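PDB 5VM8: ribosomal RNA small subunit methyltransferase E, which probably methylates N3 of a uridine in 16S ribosomal RNA with S-adenosyl methionine as methyl donor, using a trefoil-knotted SPOUT domain joined to a PUA-like domain. Local coordinates for residues Asp25-Asp28 / Asn29-Arg32. Residues are numbered along the deposited sequence; the frame is centred on the assembly and turned at random.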
loop_
_atom_site.group_PDB
_atom_site.type_symbol
_atom_site.label_atom_id
_atom_site.label_comp_id
_atom_site.label_asym_id
_atom_site.label_seq_id
_atom_site.Cartn_x
_atom_site.Cartn_y
_atom_site.Cartn_z
ATOM N N ASP A 25 -16.662 -15.206 -16.533
ATOM C CA ASP A 25 -15.350 -15.812 -16.730
ATOM C C ASP A 25 -14.240 -14.902 -16.215
ATOM O O ASP A 25 -14.229 -13.701 -16.503
ATOM C CB ASP A 25 -15.128 -16.121 -18.215
ATOM N N LEU A 26 -13.293 -15.497 -15.439
ATOM C CA LEU A 26 -12.204 -14.844 -14.721
ATOM C C LEU A 26 -11.046 -14.511 -15.663
ATOM O O LEU A 26 -10.815 -15.221 -16.642
ATOM C CB LEU A 26 -11.704 -15.743 -13.593
ATOM C CG LEU A 26 -12.734 -16.093 -12.518
ATOM C CD1 LEU A 26 -12.297 -17.314 -11.726
ATOM C CD2 LEU A 26 -12.939 -14.901 -11.590
ATOM N N PRO A 27 -10.283 -13.457 -15.363
ATOM C CA PRO A 27 -9.208 -13.021 -16.269
ATOM C C PRO A 27 -8.015 -13.970 -16.265
ATOM O O PRO A 27 -7.895 -14.878 -15.443
ATOM C CB PRO A 27 -8.825 -11.642 -15.718
ATOM C CG PRO A 27 -9.171 -11.717 -14.285
ATOM C CD PRO A 27 -10.388 -12.581 -14.183
ATOM N N ASP A 28 -7.099 -13.713 -17.205
ATOM C CA ASP A 28 -5.959 -14.599 -17.418
ATOM C C ASP A 28 -5.053 -14.681 -16.193
ATOM O O ASP A 28 -4.454 -15.733 -15.939
ATOM C CB ASP A 28 -5.160 -14.108 -18.632
ATOM C CG ASP A 28 -4.066 -15.074 -19.056
ATOM O OD1 ASP A 28 -4.391 -16.151 -19.603
ATOM O OD2 ASP A 28 -2.876 -14.743 -18.856
ATOM N N ASN A 29 -4.952 -13.599 -15.417
ATOM C CA ASN A 29 -4.095 -13.614 -14.232
ATOM C C ASN A 29 -4.693 -14.446 -13.101
ATOM O O ASN A 29 -3.950 -15.045 -12.315
ATOM C CB ASN A 29 -3.820 -12.188 -13.747
ATOM C CG ASN A 29 -5.046 -11.516 -13.154
ATOM O OD1 ASN A 29 -6.181 -11.855 -13.481
ATOM N ND2 ASN A 29 -4.816 -10.564 -12.260
ATOM N N ILE A 30 -6.019 -14.494 -12.996
ATOM C CA ILE A 30 -6.640 -15.307 -11.961
ATOM C C ILE A 30 -6.595 -16.780 -12.347
ATOM O O ILE A 30 -6.554 -17.655 -11.471
ATOM C CB ILE A 30 -8.077 -14.811 -11.705
ATOM C CG1 ILE A 30 -8.049 -13.400 -11.105
ATOM C CG2 ILE A 30 -8.857 -15.774 -10.820
ATOM C CD1 ILE A 30 -9.395 -12.910 -10.629
ATOM N N VAL A 31 -6.556 -17.074 -13.652
ATOM C CA VAL A 31 -6.445 -18.454 -14.121
ATOM C C VAL A 31 -5.117 -19.061 -13.689
ATOM O O VAL A 31 -5.072 -20.160 -13.125
ATOM C CB VAL A 31 -6.611 -18.517 -15.650
ATOM C CG1 VAL A 31 -6.392 -19.945 -16.152
ATOM C CG2 VAL A 31 -7.965 -17.983 -16.058
ATOM N N ARG A 32 -4.009 -18.362 -13.966
ATOM C CA ARG A 32 -2.699 -18.861 -13.554
ATOM C C ARG A 32 -2.617 -18.977 -12.039
ATOM O O ARG A 32 -2.033 -19.929 -11.510
ATOM C CB ARG A 32 -1.591 -17.945 -14.071
ATOM C CG ARG A 32 -1.710 -17.566 -15.532
ATOM C CD ARG A 32 -0.391 -17.000 -16.028
ATOM N NE ARG A 32 -0.575 -15.950 -17.021
ATOM C CZ ARG A 32 -0.631 -14.653 -16.736
ATOM N NH1 ARG A 32 -0.799 -13.767 -17.708
ATOM N NH2 ARG A 32 -0.521 -14.239 -15.478
#
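The first turn of helix 28-36 in the PUA-like domain starts at Pro27, the N-cap residue, whose carbonyl receives two amides of the turn. Val31 N lies 3.1 Å from Pro27 O, nearly in line with the C=O bond, whereas the bond from Ile30 N to the same oxygen is weak and bent (126° at the hydrogen). Proline suits this place because its ring fixes phi, and an N-cap N-H takes no part in the helix's own bonding. Pro27 CD makes an apolar contact with Ile30 CD1 at 3.7 Å. The ring also covers Asn29 OD1, 3.1 Å from Pro27 CG, which has no hydrogen-bonding partner in the model. Leu26 and Ile30, buried as suits branched apolar side chains, cross at about a right angle, with Leu26 CD1 3.9 Å from Ile30 CG2. On the exposed side, the long Arg32 chain, bent at chi3 (-146°), reaches back one turn to a salt bridge, Asp28 OD2 to Arg32 NH1 at 2.6 Å. OD2 approaches from above the guanidinium plane, on the face that Asp28 O also covers, not side-on; the carboxylate is turned 81° from that plane. An acid in the first turn should also be favoured by the helix dipole. Leu26, Pro27 and Ile30 pack on Leu14; Leu26, backbone hydrogen-bonded to Ala67, and Val31 touch Ala67, seating the helix start beside strand 67-75, the partner of strand 23-25 in the five-stranded sheet.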